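Local coordinates for protein putative sugar ABC transporter (Yersinia enterocolitica subsp. enterocolitica 8081, PDB 5ULB) that probably serves as the periplasmic sugar-binding component of an ABC transporter and holds a selenium analogue of methylthioribose between its two lobes, at residues Arg271-Pro283 with Gly318-Thr330. Residues are numbered along the deposited sequence; the frame is centred on the assembly and turned at random.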
# COMPACT_ATOMS: atom_id res chain seq x y z
N ARG A 271 -0.64 -15.21 -4.12
CA ARG A 271 -1.68 -16.23 -4.37
C ARG A 271 -2.10 -16.20 -5.84
O ARG A 271 -2.31 -17.24 -6.49
CB ARG A 271 -2.91 -16.00 -3.48
CG ARG A 271 -2.67 -16.16 -2.03
CD ARG A 271 -3.98 -15.90 -1.28
NE ARG A 271 -3.76 -15.79 0.15
CZ ARG A 271 -4.68 -15.42 1.03
NH1 ARG A 271 -5.89 -15.13 0.64
NH2 ARG A 271 -4.40 -15.35 2.30
N LEU A 272 -2.32 -15.00 -6.39
CA LEU A 272 -2.70 -14.85 -7.79
C LEU A 272 -1.68 -15.43 -8.76
O LEU A 272 -2.03 -16.13 -9.67
CB LEU A 272 -3.03 -13.38 -8.11
CG LEU A 272 -4.35 -12.87 -7.50
CD1 LEU A 272 -4.34 -11.35 -7.42
CD2 LEU A 272 -5.48 -13.36 -8.38
N VAL A 273 -0.39 -15.10 -8.50
CA VAL A 273 0.65 -15.71 -9.35
C VAL A 273 0.74 -17.19 -9.21
O VAL A 273 0.91 -17.90 -10.20
CB VAL A 273 1.98 -15.00 -9.06
CG1 VAL A 273 3.13 -15.69 -9.74
CG2 VAL A 273 1.93 -13.60 -9.54
N ALA A 274 0.58 -17.73 -7.99
CA ALA A 274 0.54 -19.14 -7.81
C ALA A 274 -0.56 -19.84 -8.63
O ALA A 274 -0.33 -20.85 -9.27
CB ALA A 274 0.39 -19.48 -6.35
N LYS A 275 -1.76 -19.26 -8.58
CA LYS A 275 -2.88 -19.82 -9.38
C LYS A 275 -2.54 -19.73 -10.87
O LYS A 275 -2.91 -20.67 -11.60
CB LYS A 275 -4.15 -19.05 -9.04
CG LYS A 275 -4.71 -19.37 -7.68
CD LYS A 275 -5.99 -18.60 -7.35
CE LYS A 275 -7.16 -18.92 -8.25
NZ LYS A 275 -7.73 -20.17 -7.97
N LYS A 276 -2.00 -18.61 -11.34
CA LYS A 276 -1.66 -18.51 -12.75
C LYS A 276 -0.66 -19.59 -13.15
O LYS A 276 -0.83 -20.25 -14.19
CB LYS A 276 -1.08 -17.15 -13.06
CG LYS A 276 -2.14 -16.00 -12.93
CD LYS A 276 -1.51 -14.64 -12.88
CE LYS A 276 -2.49 -13.50 -12.52
NZ LYS A 276 -3.57 -13.41 -13.52
N ILE A 277 0.38 -19.83 -12.31
CA ILE A 277 1.37 -20.87 -12.66
C ILE A 277 0.67 -22.21 -12.72
O ILE A 277 0.98 -23.04 -13.55
CB ILE A 277 2.49 -20.82 -11.62
CG1 ILE A 277 3.34 -19.55 -11.83
CG2 ILE A 277 3.45 -21.99 -11.81
CD1 ILE A 277 4.31 -19.20 -10.69
N ALA A 278 -0.28 -22.45 -11.78
CA ALA A 278 -1.01 -23.71 -11.74
C ALA A 278 -2.01 -23.90 -12.85
O ALA A 278 -2.54 -25.01 -13.01
CB ALA A 278 -1.72 -23.80 -10.43
N GLY A 279 -2.29 -22.85 -13.59
CA GLY A 279 -3.29 -22.96 -14.68
C GLY A 279 -4.75 -22.76 -14.24
O GLY A 279 -5.66 -23.15 -15.00
N GLU A 280 -4.97 -22.15 -13.10
CA GLU A 280 -6.31 -21.87 -12.55
C GLU A 280 -6.76 -20.48 -12.93
O GLU A 280 -5.94 -19.55 -13.00
CB GLU A 280 -6.30 -22.04 -11.03
CG GLU A 280 -6.12 -23.44 -10.55
CD GLU A 280 -6.18 -23.60 -9.04
OE1 GLU A 280 -6.19 -22.59 -8.23
OE2 GLU A 280 -6.36 -24.72 -8.62
N GLU A 281 -8.06 -20.32 -13.19
CA GLU A 281 -8.61 -19.03 -13.57
C GLU A 281 -8.33 -17.97 -12.53
O GLU A 281 -8.48 -18.25 -11.33
CB GLU A 281 -10.11 -19.17 -13.80
CG GLU A 281 -10.83 -17.88 -14.16
CD GLU A 281 -12.34 -18.04 -14.31
OE1 GLU A 281 -12.87 -19.16 -13.99
OE2 GLU A 281 -12.94 -17.08 -14.80
N THR A 282 -7.97 -16.79 -12.97
CA THR A 282 -7.80 -15.59 -12.14
C THR A 282 -8.43 -14.40 -12.84
O THR A 282 -8.53 -14.37 -14.04
CB THR A 282 -6.28 -15.31 -11.91
OG1 THR A 282 -5.59 -15.23 -13.15
CG2 THR A 282 -5.68 -16.33 -10.94
N PRO A 283 -8.97 -13.45 -12.07
CA PRO A 283 -9.74 -12.38 -12.65
C PRO A 283 -8.86 -11.33 -13.28
O PRO A 283 -7.65 -11.22 -12.97
CB PRO A 283 -10.45 -11.79 -11.44
CG PRO A 283 -9.57 -12.08 -10.29
CD PRO A 283 -8.94 -13.41 -10.62
N GLY A 318 -7.14 -7.69 8.12
CA GLY A 318 -5.98 -8.33 7.52
C GLY A 318 -6.17 -9.76 7.06
O GLY A 318 -5.18 -10.51 6.81
N GLN A 319 -7.40 -10.17 6.94
CA GLN A 319 -7.71 -11.56 6.56
C GLN A 319 -8.61 -11.61 5.34
O GLN A 319 -9.44 -10.73 5.14
CB GLN A 319 -8.53 -12.24 7.73
CG GLN A 319 -7.83 -12.19 9.10
CD GLN A 319 -8.84 -12.18 10.31
OE1 GLN A 319 -8.92 -11.21 11.13
NE2 GLN A 319 -9.62 -13.24 10.39
N SER A 320 -8.37 -12.58 4.47
CA SER A 320 -9.26 -12.82 3.36
C SER A 320 -9.00 -14.24 2.89
O SER A 320 -7.80 -14.64 2.76
CB SER A 320 -8.87 -11.88 2.15
OG SER A 320 -9.63 -12.19 1.06
N ASP A 321 -10.04 -14.90 2.46
CA ASP A 321 -9.99 -16.21 1.84
C ASP A 321 -9.87 -16.10 0.35
O ASP A 321 -9.80 -17.17 -0.34
CB ASP A 321 -11.19 -17.12 2.25
CG ASP A 321 -10.82 -18.66 2.20
OD1 ASP A 321 -11.65 -19.49 1.75
OD2 ASP A 321 -9.72 -19.08 2.63
N ASP A 322 -9.87 -14.90 -0.22
CA ASP A 322 -9.83 -14.75 -1.66
C ASP A 322 -8.55 -15.36 -2.25
O ASP A 322 -7.41 -15.14 -1.78
CB ASP A 322 -9.98 -13.30 -2.09
CG ASP A 322 -11.37 -12.71 -1.79
OD1 ASP A 322 -12.29 -13.51 -1.57
OD2 ASP A 322 -11.46 -11.49 -1.73
N PHE A 323 -8.75 -16.20 -3.25
CA PHE A 323 -7.68 -16.88 -3.93
C PHE A 323 -6.88 -17.92 -3.14
O PHE A 323 -5.82 -18.33 -3.58
CB PHE A 323 -6.72 -15.89 -4.70
CG PHE A 323 -7.46 -14.75 -5.34
CD1 PHE A 323 -8.28 -15.05 -6.41
CD2 PHE A 323 -7.38 -13.46 -4.92
CE1 PHE A 323 -9.04 -14.08 -7.04
CE2 PHE A 323 -8.11 -12.46 -5.54
CZ PHE A 323 -8.98 -12.77 -6.59
N ASN A 324 -7.49 -18.37 -2.05
CA ASN A 324 -6.86 -19.38 -1.20
C ASN A 324 -7.22 -20.78 -1.69
O ASN A 324 -8.11 -21.41 -1.18
CB ASN A 324 -7.27 -19.19 0.25
CG ASN A 324 -6.20 -19.48 1.17
OD1 ASN A 324 -6.44 -20.10 2.17
ND2 ASN A 324 -5.01 -19.07 0.85
N SER A 325 -6.53 -21.31 -2.69
CA SER A 325 -6.81 -22.59 -3.20
C SER A 325 -6.54 -23.69 -2.15
O SER A 325 -5.63 -23.57 -1.31
CB SER A 325 -5.88 -22.83 -4.40
OG SER A 325 -6.18 -21.98 -5.47
N PRO A 326 -7.33 -24.78 -2.22
CA PRO A 326 -7.16 -25.80 -1.21
C PRO A 326 -5.81 -26.49 -1.21
O PRO A 326 -5.32 -26.95 -0.19
CB PRO A 326 -8.22 -26.82 -1.53
CG PRO A 326 -9.00 -26.29 -2.66
CD PRO A 326 -8.52 -25.01 -3.05
N TRP A 327 -5.15 -26.54 -2.36
CA TRP A 327 -3.81 -27.15 -2.46
C TRP A 327 -2.75 -26.25 -1.84
O TRP A 327 -1.60 -26.68 -1.74
CB TRP A 327 -3.44 -27.55 -3.92
CG TRP A 327 -3.67 -26.56 -4.92
CD1 TRP A 327 -4.82 -26.42 -5.66
CD2 TRP A 327 -2.82 -25.49 -5.37
NE1 TRP A 327 -4.79 -25.32 -6.48
CE2 TRP A 327 -3.55 -24.75 -6.37
CE3 TRP A 327 -1.52 -25.10 -5.05
CZ2 TRP A 327 -3.02 -23.71 -7.06
CZ3 TRP A 327 -0.94 -24.01 -5.74
CH2 TRP A 327 -1.68 -23.34 -6.75
N PHE A 328 -3.04 -25.00 -1.46
CA PHE A 328 -2.03 -24.21 -0.70
C PHE A 328 -1.70 -24.93 0.58
O PHE A 328 -0.54 -24.91 0.99
CB PHE A 328 -2.53 -22.81 -0.44
CG PHE A 328 -2.62 -21.89 -1.65
CD1 PHE A 328 -2.15 -22.21 -2.93
CD2 PHE A 328 -3.14 -20.61 -1.48
CE1 PHE A 328 -2.32 -21.32 -3.93
CE2 PHE A 328 -3.29 -19.72 -2.52
CZ PHE A 328 -2.88 -20.09 -3.77
N ALA A 329 -2.71 -25.52 1.28
CA ALA A 329 -2.46 -26.27 2.46
C ALA A 329 -1.55 -27.45 2.19
O ALA A 329 -0.70 -27.83 3.00
CB ALA A 329 -3.73 -26.69 3.17
N THR A 330 -1.76 -28.11 1.07
CA THR A 330 -0.92 -29.26 0.72
C THR A 330 0.51 -28.81 0.58
O THR A 330 1.43 -29.50 1.00
CB THR A 330 -1.49 -29.90 -0.59
OG1 THR A 330 -2.90 -30.06 -0.39
CG2 THR A 330 -0.83 -31.20 -0.84
O HOH W 1 -5.97 -14.24 4.98
O HOH W 2 -8.71 -19.96 -5.24
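Glu280 OE1 is gripped by two donors: Ser325 OG at its syn lone pair, 2.8 Å away, and Lys275 NZ, 2.9 Å away in a salt bridge from above the carboxylate plane. The lysine chain gets there by bending at its last two torsions, and a water links its NZ to Ser325 OG. The other oxygen, Glu280 OE2, accepts from Trp327 NE1 at 2.7 Å, from the opposite face of the carboxylate to Lys275 NZ, out of its plane. Both oxygens are thus held, which should fix the rotation of the carboxylate. A Schellman motif at Gly279 ends the helix, and Glu280 just after it meets Ser325 and Trp327. Ala278 CB packs on Trp327 CZ2 at 3.6 Å.

At the other end, Arg271 stretches out beside the loop, extended from CG to NE. Arg271 NH1 donates to two backbone oxygens, Ser320 O and Asp322 O, each 2.9 Å away and near the guanidinium plane. The bond to Ser320 O is nearly straight (169°); the bond to Asp322 O is more bent (152°). Asn324 ND2 lies over one guanidinium face, and NE has a salt bridge to Glu44. Between the polar ends, the Phe328 ring rests on Arg271 CG and Ala274 CB. Off to one side, Leu272 CD2 sits over the centre of the Phe323 ring in a CH-pi contact, 3.7 Å from the centroid. Pro283 CD also touches this ring, and Tyr286 meets it edge-to-face.

The contact pins the C-terminal tail along helix 262-278. Leu272 also reaches strands 102-106 and 118-122, and Val273, Lys276 and Ile277 lie on strand 102-106, while Pro10 and helix 11-14 adjoin Trp327.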